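Local coordinates for CT296 (PDB 3QH6), which is of unknown function but structurally resembles Fe(II) 2-oxoglutarate-dependent enzymes, at residues R58-V72 with L92-I104. Residues are numbered along the deposited sequence; the frame is centred on the assembly and turned at random.
Sequences RENVHRTLPGVQMIV and LVRDLWVQKQEEI
The backbone of R58-N60 pairs with strand 91-98, one edge of the five-stranded antiparallel sheet, through a single bridge at E59 and L96, with W97 N to R58 O at 2.9 Å and N60 N to D95 O on either side. N60 OD1 stands where a strand carbonyl would, and D95 N-H comes to it in the plane of the side-chain carbonyl. The D95 chi1 of 78° swings its carboxylate toward the V61 and H62 N-H groups of the 3-10 turn 61-63. D95 OD1 accepts V61 N at 2.8 Å, from the syn side. D95 OD2 uses its syn lone pair for H62 N, and H62 ND1 reaches D95 OD2 at 2.8 Å from above the carboxylate plane. The imidazole meets this oxygen edge-on, while L92 CD2 lies over one ring face in a CH-pi contact. L92 CD2 also packs on V68 CG1 at 3.9 Å. Two waters link the Q69 amide to L92 N and O. R58 NH1 gives W97 O an in-plane bond of 2.8 Å and forms a long salt bridge to E103 OE1. Three N-H groups grip the buried D95 carboxylate, probably stabilising its negative charge and fixing the turn before helix 66-75 to the sheet edge.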
ATOM      1  N   ARG A  58       9.206  10.139  -9.269  1.00 32.04           N
ATOM      2  CA  ARG A  58       8.754   9.252  -8.200  1.00 33.56           C
ATOM      3  C   ARG A  58       7.326   8.746  -8.454  1.00 33.30           C
ATOM      4  O   ARG A  58       6.774   8.021  -7.642  1.00 30.81           O
ATOM      5  CB  ARG A  58       8.821   9.982  -6.846  1.00 41.61           C
ATOM      6  CG  ARG A  58      10.237  10.027  -6.266  1.00 49.95           C
ATOM      7  CD  ARG A  58      10.311  10.564  -4.847  1.00 59.16           C
ATOM      8  NE  ARG A  58      10.033  11.995  -4.795  1.00 66.19           N
ATOM      9  CZ  ARG A  58       8.926  12.535  -4.285  1.00 71.24           C
ATOM     10  NH1 ARG A  58       7.970  11.772  -3.761  1.00 62.27           N
ATOM     11  NH2 ARG A  58       8.776  13.855  -4.297  1.00 78.01           N
ATOM     12  N   GLU A  59       6.737   9.135  -9.582  1.00 25.60           N
ATOM     13  CA  GLU A  59       5.393   8.693  -9.963  1.00 27.96           C
ATOM     14  C   GLU A  59       5.422   7.432 -10.841  1.00 25.90           C
ATOM     15  O   GLU A  59       6.274   7.286 -11.711  1.00 25.51           O
ATOM     16  CB  GLU A  59       4.687   9.791 -10.764  1.00 28.05           C
ATOM     17  CG  GLU A  59       4.288  10.992  -9.971  1.00 37.43           C
ATOM     18  CD  GLU A  59       3.678  12.070 -10.845  1.00 43.59           C
ATOM     19  OE1 GLU A  59       4.326  12.425 -11.856  1.00 36.09           O
ATOM     20  OE2 GLU A  59       2.561  12.548 -10.527  1.00 43.53           O
ATOM     21  N   ASN A  60       4.470   6.536 -10.606  1.00 22.01           N
ATOM     22  CA  ASN A  60       4.308   5.321 -11.396  1.00 26.33           C
ATOM     23  C   ASN A  60       5.612   4.553 -11.505  1.00 30.41           C
ATOM     24  O   ASN A  60       6.056   4.182 -12.596  1.00 27.03           O
ATOM     25  CB  ASN A  60       3.712   5.670 -12.760  1.00 24.99           C
ATOM     26  CG  ASN A  60       2.339   6.322 -12.626  1.00 35.12           C
ATOM     27  OD1 ASN A  60       1.595   6.030 -11.681  1.00 30.55           O
ATOM     28  ND2 ASN A  60       2.009   7.229 -13.549  1.00 33.34           N
ATOM     29  N   VAL A  61       6.233   4.302 -10.363  1.00 22.09           N
ATOM     30  CA  VAL A  61       7.487   3.537 -10.378  1.00 24.88           C
ATOM     31  C   VAL A  61       7.280   2.057 -10.751  1.00 29.21           C
ATOM     32  O   VAL A  61       8.240   1.375 -11.090  1.00 24.71           O
ATOM     33  CB  VAL A  61       8.254   3.670  -9.048  1.00 25.42           C
ATOM     34  CG1 VAL A  61       8.672   5.131  -8.845  1.00 31.43           C
ATOM     35  CG2 VAL A  61       7.415   3.160  -7.869  1.00 30.70           C
ATOM     36  N   HIS A  62       6.039   1.565 -10.735  1.00 26.45           N
ATOM     37  CA  HIS A  62       5.798   0.209 -11.218  1.00 22.24           C
ATOM     38  C   HIS A  62       6.101   0.071 -12.703  1.00 26.42           C
ATOM     39  O   HIS A  62       6.334  -1.043 -13.182  1.00 27.88           O
ATOM     40  CB  HIS A  62       4.389  -0.293 -10.955  1.00 23.27           C
ATOM     41  CG  HIS A  62       3.335   0.361 -11.789  1.00 26.00           C
ATOM     42  ND1 HIS A  62       2.834   1.619 -11.504  1.00 28.39           N
ATOM     43  CD2 HIS A  62       2.670  -0.068 -12.885  1.00 34.25           C
ATOM     44  CE1 HIS A  62       1.911   1.932 -12.395  1.00 35.60           C
ATOM     45  NE2 HIS A  62       1.805   0.933 -13.254  1.00 39.31           N
ATOM     46  N   ARG A  63       6.092   1.170 -13.457  1.00 21.17           N
ATOM     47  CA  ARG A  63       6.440   1.063 -14.885  1.00 19.23           C
ATOM     48  C   ARG A  63       7.945   0.822 -15.069  1.00 28.30           C
ATOM     49  O   ARG A  63       8.415   0.481 -16.163  1.00 31.47           O
ATOM     50  CB  ARG A  63       6.026   2.344 -15.630  1.00 25.36           C
ATOM     51  CG  ARG A  63       4.525   2.559 -15.720  1.00 29.18           C
ATOM     52  CD  ARG A  63       4.213   3.841 -16.502  1.00 39.50           C
ATOM     53  NE  ARG A  63       4.563   3.711 -17.923  1.00 44.06           N
ATOM     54  CZ  ARG A  63       3.750   3.205 -18.855  1.00 51.42           C
ATOM     55  NH1 ARG A  63       2.534   2.783 -18.527  1.00 44.12           N
ATOM     56  NH2 ARG A  63       4.144   3.124 -20.125  1.00 46.15           N
ATOM     57  N   THR A  64       8.709   0.982 -13.993  1.00 25.32           N
ATOM     58  CA  THR A  64      10.166   0.884 -14.122  1.00 26.73           C
ATOM     59  C   THR A  64      10.782  -0.272 -13.371  1.00 29.02           C
ATOM     60  O   THR A  64      11.869  -0.745 -13.732  1.00 26.96           O
ATOM     61  CB  THR A  64      10.839   2.175 -13.664  1.00 31.80           C
ATOM     62  OG1 THR A  64      10.435   3.237 -14.546  1.00 32.93           O
ATOM     63  CG2 THR A  64      12.364   2.025 -13.700  1.00 42.28           C
ATOM     64  N   LEU A  65      10.102  -0.738 -12.336  1.00 25.05           N
ATOM     65  CA  LEU A  65      10.631  -1.819 -11.490  1.00 28.57           C
ATOM     66  C   LEU A  65       9.582  -2.913 -11.309  1.00 27.94           C
ATOM     67  O   LEU A  65       8.452  -2.615 -10.913  1.00 26.67           O
ATOM     68  CB  LEU A  65      10.959  -1.257 -10.096  1.00 36.12           C
ATOM     69  CG  LEU A  65      11.918  -0.072 -10.043  1.00 43.04           C
ATOM     70  CD1 LEU A  65      12.266   0.261  -8.601  1.00 40.10           C
ATOM     71  CD2 LEU A  65      13.175  -0.400 -10.837  1.00 45.61           C
ATOM     72  N   PRO A  66       9.965  -4.193 -11.506  1.00 19.71           N
ATOM     73  CA  PRO A  66       8.970  -5.256 -11.419  1.00 25.03           C
ATOM     74  C   PRO A  66       8.550  -5.518  -9.972  1.00 24.84           C
ATOM     75  O   PRO A  66       7.487  -6.102  -9.745  1.00 22.30           O
ATOM     76  CB  PRO A  66       9.703  -6.460 -12.026  1.00 21.00           C
ATOM     77  CG  PRO A  66      11.127  -6.211 -11.691  1.00 23.04           C
ATOM     78  CD  PRO A  66      11.291  -4.719 -11.869  1.00 17.74           C
ATOM     79  N   GLY A  67       9.347  -5.054  -9.012  1.00 22.16           N
ATOM     80  CA  GLY A  67       9.084  -5.312  -7.603  1.00 25.97           C
ATOM     81  C   GLY A  67       7.750  -4.764  -7.115  1.00 21.32           C
ATOM     82  O   GLY A  67       7.187  -5.307  -6.166  1.00 21.36           O
ATOM     83  N   VAL A  68       7.229  -3.721  -7.758  1.00 22.40           N
ATOM     84  CA  VAL A  68       5.967  -3.155  -7.299  1.00 30.80           C
ATOM     85  C   VAL A  68       4.848  -4.115  -7.596  1.00 24.70           C
ATOM     86  O   VAL A  68       4.131  -4.500  -6.706  1.00 19.96           O
ATOM     87  CB  VAL A  68       5.626  -1.804  -7.953  1.00 26.50           C
ATOM     88  CG1 VAL A  68       4.282  -1.290  -7.370  1.00 21.53           C
ATOM     89  CG2 VAL A  68       6.755  -0.830  -7.723  1.00 24.21           C
ATOM     90  N   GLN A  69       4.690  -4.530  -8.851  1.00 20.93           N
ATOM     91  CA  GLN A  69       3.568  -5.410  -9.135  1.00 20.09           C
ATOM     92  C   GLN A  69       3.814  -6.740  -8.471  1.00 18.44           C
ATOM     93  O   GLN A  69       2.887  -7.450  -8.203  1.00 19.53           O
ATOM     94  CB  GLN A  69       3.336  -5.611 -10.646  1.00 24.80           C
ATOM     95  CG  GLN A  69       2.621  -4.434 -11.349  1.00 28.69           C
ATOM     96  CD  GLN A  69       1.088  -4.434 -11.170  1.00 26.57           C
ATOM     97  OE1 GLN A  69       0.546  -4.884 -10.149  1.00 31.93           O
ATOM     98  NE2 GLN A  69       0.390  -3.889 -12.162  1.00 24.92           N
ATOM     99  N   MET A  70       5.069  -7.121  -8.276  1.00 16.61           N
ATOM    100  CA  MET A  70       5.342  -8.425  -7.635  1.00 17.02           C
ATOM    101  C   MET A  70       4.829  -8.429  -6.204  1.00 22.87           C
ATOM    102  O   MET A  70       4.233  -9.401  -5.760  1.00 24.39           O
ATOM    103  CB  MET A  70       6.817  -8.763  -7.675  1.00 21.84           C
ATOM    104  CG  MET A  70       7.240  -9.307  -9.036  1.00 24.93           C
ATOM    105  SD  MET A  70       9.021  -9.417  -9.113  1.00 28.62           S
ATOM    106  CE  MET A  70       9.289 -10.768  -7.934  1.00 30.70           C
ATOM    107  N   ILE A  71       5.034  -7.325  -5.497  1.00 23.11           N
ATOM    108  CA  ILE A  71       4.488  -7.209  -4.141  1.00 15.08           C
ATOM    109  C   ILE A  71       2.964  -7.186  -4.192  1.00 16.43           C
ATOM    110  O   ILE A  71       2.299  -7.841  -3.403  1.00 18.87           O
ATOM    111  CB  ILE A  71       5.024  -5.977  -3.427  1.00 27.59           C
ATOM    112  CG1 ILE A  71       6.487  -6.215  -3.036  1.00 27.40           C
ATOM    113  CG2 ILE A  71       4.167  -5.680  -2.171  1.00 35.36           C
ATOM    114  CD1 ILE A  71       7.073  -5.158  -2.127  1.00 29.15           C
ATOM    115  N   VAL A  72       2.409  -6.430  -5.132  1.00 16.30           N
ATOM    116  CA  VAL A  72       0.942  -6.314  -5.220  1.00 17.04           C
ATOM    117  C   VAL A  72       0.360  -7.708  -5.425  1.00 20.17           C
ATOM    118  O   VAL A  72      -0.581  -8.128  -4.742  1.00 18.01           O
ATOM    119  CB  VAL A  72       0.529  -5.402  -6.410  1.00 16.50           C
ATOM    120  CG1 VAL A  72      -0.950  -5.581  -6.733  1.00 18.20           C
ATOM    121  CG2 VAL A  72       0.874  -3.967  -6.112  1.00 21.02           C
ATOM    122  N   LEU A  92      -3.903  -2.310 -10.025  1.00 19.38           N
ATOM    123  CA  LEU A  92      -3.035  -1.164  -9.794  1.00 16.43           C
ATOM    124  C   LEU A  92      -3.047  -0.257 -11.019  1.00 22.97           C
ATOM    125  O   LEU A  92      -2.785  -0.728 -12.121  1.00 22.45           O
ATOM    126  CB  LEU A  92      -1.607  -1.649  -9.507  1.00 14.16           C
ATOM    127  CG  LEU A  92      -0.595  -0.548  -9.214  1.00 19.80           C
ATOM    128  CD1 LEU A  92      -0.851   0.061  -7.868  1.00 15.49           C
ATOM    129  CD2 LEU A  92       0.853  -1.100  -9.270  1.00 16.92           C
ATOM    130  N   VAL A  93      -3.338   1.036 -10.834  1.00 19.99           N
ATOM    131  CA  VAL A  93      -3.402   1.987 -11.952  1.00 18.19           C
ATOM    132  C   VAL A  93      -2.375   3.120 -11.801  1.00 17.73           C
ATOM    133  O   VAL A  93      -1.935   3.695 -12.795  1.00 19.98           O
ATOM    134  CB  VAL A  93      -4.831   2.579 -12.136  1.00 24.04           C
ATOM    135  CG1 VAL A  93      -5.795   1.473 -12.585  1.00 29.29           C
ATOM    136  CG2 VAL A  93      -5.345   3.304 -10.836  1.00 15.46           C
ATOM    137  N   ARG A  94      -2.001   3.453 -10.571  1.00 15.21           N
ATOM    138  CA  ARG A  94      -1.056   4.551 -10.345  1.00 15.08           C
ATOM    139  C   ARG A  94      -0.284   4.266  -9.085  1.00 16.43           C
ATOM    140  O   ARG A  94      -0.781   3.551  -8.213  1.00 17.05           O
ATOM    141  CB  ARG A  94      -1.817   5.882 -10.151  1.00 21.52           C
ATOM    142  CG  ARG A  94      -2.473   6.402 -11.435  1.00 21.20           C
ATOM    143  CD  ARG A  94      -3.226   7.737 -11.165  1.00 23.64           C
ATOM    144  NE  ARG A  94      -4.406   7.537 -10.333  1.00 18.39           N
ATOM    145  CZ  ARG A  94      -5.556   7.044 -10.784  1.00 25.64           C
ATOM    146  NH1 ARG A  94      -5.660   6.683 -12.054  1.00 20.44           N
ATOM    147  NH2 ARG A  94      -6.602   6.895  -9.975  1.00 26.09           N
ATOM    148  N   ASP A  95       0.917   4.823  -8.954  1.00 16.63           N
ATOM    149  CA  ASP A  95       1.602   4.737  -7.669  1.00 16.61           C
ATOM    150  C   ASP A  95       2.498   5.964  -7.429  1.00 19.33           C
ATOM    151  O   ASP A  95       2.711   6.769  -8.325  1.00 19.72           O
ATOM    152  CB  ASP A  95       2.370   3.418  -7.573  1.00 20.17           C
ATOM    153  CG  ASP A  95       3.648   3.436  -8.339  1.00 31.28           C
ATOM    154  OD1 ASP A  95       4.415   4.410  -8.184  1.00 31.33           O
ATOM    155  OD2 ASP A  95       3.877   2.473  -9.093  1.00 29.78           O
ATOM    156  N   LEU A  96       2.987   6.137  -6.212  1.00 19.00           N
ATOM    157  CA  LEU A  96       3.890   7.254  -5.942  1.00 19.50           C
ATOM    158  C   LEU A  96       4.803   6.835  -4.816  1.00 19.06           C
ATOM    159  O   LEU A  96       4.341   6.383  -3.771  1.00 22.01           O
ATOM    160  CB  LEU A  96       3.103   8.512  -5.528  1.00 28.27           C
ATOM    161  CG  LEU A  96       3.899   9.789  -5.209  1.00 29.44           C
ATOM    162  CD1 LEU A  96       4.556  10.397  -6.436  1.00 32.00           C
ATOM    163  CD2 LEU A  96       3.017  10.843  -4.542  1.00 32.52           C
ATOM    164  N   TRP A  97       6.099   6.994  -5.006  1.00 19.47           N
ATOM    165  CA  TRP A  97       7.041   6.693  -3.939  1.00 19.68           C
ATOM    166  C   TRP A  97       7.245   7.968  -3.138  1.00 23.99           C
ATOM    167  O   TRP A  97       7.675   8.967  -3.686  1.00 27.38           O
ATOM    168  CB  TRP A  97       8.350   6.258  -4.579  1.00 24.68           C
ATOM    169  CG  TRP A  97       9.423   5.955  -3.584  1.00 22.74           C
ATOM    170  CD1 TRP A  97       9.279   5.340  -2.390  1.00 22.40           C
ATOM    171  CD2 TRP A  97      10.817   6.247  -3.735  1.00 25.71           C
ATOM    172  NE1 TRP A  97      10.523   5.224  -1.768  1.00 27.32           N
ATOM    173  CE2 TRP A  97      11.472   5.781  -2.581  1.00 29.69           C
ATOM    174  CE3 TRP A  97      11.570   6.868  -4.738  1.00 34.26           C
ATOM    175  CZ2 TRP A  97      12.843   5.919  -2.398  1.00 33.57           C
ATOM    176  CZ3 TRP A  97      12.926   7.009  -4.555  1.00 33.62           C
ATOM    177  CH2 TRP A  97      13.553   6.532  -3.388  1.00 31.57           C
ATOM    178  N   VAL A  98       6.920   7.959  -1.851  1.00 26.40           N
ATOM    179  CA  VAL A  98       6.897   9.217  -1.086  1.00 23.54           C
ATOM    180  C   VAL A  98       7.871   9.156   0.096  1.00 33.53           C
ATOM    181  O   VAL A  98       8.065   8.096   0.706  1.00 28.34           O
ATOM    182  CB  VAL A  98       5.484   9.557  -0.561  1.00 25.46           C
ATOM    183  CG1 VAL A  98       4.509   9.818  -1.720  1.00 23.27           C
ATOM    184  CG2 VAL A  98       4.964   8.461   0.320  1.00 25.83           C
ATOM    185  N   GLN A  99       8.490  10.296   0.393  1.00 32.00           N
ATOM    186  CA  GLN A  99       9.326  10.456   1.581  1.00 25.09           C
ATOM    187  C   GLN A  99       8.494  10.972   2.789  1.00 35.59           C
ATOM    188  O   GLN A  99       8.803  10.674   3.941  1.00 42.14           O
ATOM    189  CB  GLN A  99      10.483  11.422   1.266  1.00 38.71           C
ATOM    190  CG  GLN A  99      11.058  12.148   2.467  1.00 57.31           C
ATOM    191  CD  GLN A  99      11.461  11.207   3.586  1.00 72.65           C
ATOM    192  OE1 GLN A  99      12.113  10.186   3.352  1.00 77.76           O
ATOM    193  NE2 GLN A  99      11.061  11.538   4.813  1.00 77.10           N
ATOM    194  N   LYS A 100       7.442  11.733   2.518  1.00 34.02           N
ATOM    195  CA  LYS A 100       6.650  12.405   3.567  1.00 33.96           C
ATOM    196  C   LYS A 100       5.157  12.189   3.316  1.00 29.72           C
ATOM    197  O   LYS A 100       4.727  12.125   2.159  1.00 30.41           O
ATOM    198  CB  LYS A 100       6.940  13.909   3.537  1.00 48.16           C
ATOM    199  CG  LYS A 100       8.397  14.259   3.280  1.00 62.15           C
ATOM    200  CD  LYS A 100       8.636  15.760   3.318  1.00 72.03           C
ATOM    201  CE  LYS A 100      10.099  16.078   3.605  1.00 72.61           C
ATOM    202  NZ  LYS A 100      10.506  15.628   4.968  1.00 72.41           N
ATOM    203  N   GLN A 101       4.347  12.127   4.370  1.00 29.87           N
ATOM    204  CA  GLN A 101       2.935  11.796   4.172  1.00 36.54           C
ATOM    205  C   GLN A 101       2.173  12.927   3.484  1.00 36.05           C
ATOM    206  O   GLN A 101       1.124  12.691   2.888  1.00 31.73           O
ATOM    207  CB  GLN A 101       2.240  11.381   5.473  1.00 36.74           C
ATOM    208  CG  GLN A 101       1.871  12.490   6.421  1.00 48.66           C
ATOM    209  CD  GLN A 101       0.845  12.022   7.442  1.00 57.82           C
ATOM    210  OE1 GLN A 101       1.116  11.123   8.239  1.00 58.29           O
ATOM    211  NE2 GLN A 101      -0.351  12.603   7.395  1.00 58.57           N
ATOM    212  N   GLU A 102       2.715  14.143   3.553  1.00 26.30           N
ATOM    213  CA  GLU A 102       2.091  15.305   2.956  1.00 31.92           C
ATOM    214  C   GLU A 102       2.055  15.192   1.436  1.00 35.08           C
ATOM    215  O   GLU A 102       1.340  15.940   0.754  1.00 27.50           O
ATOM    216  CB  GLU A 102       2.865  16.565   3.356  1.00 48.10           C
ATOM    217  CG  GLU A 102       2.695  16.972   4.824  1.00 48.70           C
ATOM    218  CD  GLU A 102       3.525  16.125   5.794  1.00 59.89           C
ATOM    219  OE1 GLU A 102       4.493  15.459   5.359  1.00 44.60           O
ATOM    220  OE2 GLU A 102       3.205  16.125   7.003  1.00 68.43           O
ATOM    221  N   GLU A 103       2.830  14.249   0.907  1.00 32.84           N
ATOM    222  CA  GLU A 103       2.974  14.089  -0.541  1.00 24.70           C
ATOM    223  C   GLU A 103       1.829  13.244  -1.095  1.00 26.81           C
ATOM    224  O   GLU A 103       1.587  13.180  -2.308  1.00 23.39           O
ATOM    225  CB  GLU A 103       4.351  13.474  -0.849  1.00 25.16           C
ATOM    226  CG  GLU A 103       5.497  14.483  -0.655  1.00 38.88           C
ATOM    227  CD  GLU A 103       6.880  13.865  -0.738  1.00 49.89           C
ATOM    228  OE1 GLU A 103       7.010  12.633  -0.560  1.00 44.98           O
ATOM    229  OE2 GLU A 103       7.845  14.622  -0.981  1.00 51.60           O
ATOM    230  N   ILE A 104       1.090  12.624  -0.191  1.00 21.11           N
ATOM    231  CA  ILE A 104      -0.020  11.759  -0.562  1.00 22.17           C
ATOM    232  C   ILE A 104      -1.251  12.614  -0.732  1.00 22.67           C
ATOM    233  O   ILE A 104      -1.898  12.984   0.256  1.00 23.26           O
ATOM    234  CB  ILE A 104      -0.305  10.740   0.562  1.00 26.30           C
ATOM    235  CG1 ILE A 104       0.969   9.976   0.918  1.00 26.12           C
ATOM    236  CG2 ILE A 104      -1.444   9.797   0.161  1.00 20.24           C
ATOM    237  CD1 ILE A 104       0.788   9.033   2.097  1.00 24.14           C
TER
HETATM  238  O   HOH W   1      -2.619  -4.962 -10.071  1.00 24.97           O
HETATM  239  O   HOH W   2      -2.399  -3.310 -13.146  1.00 34.87           O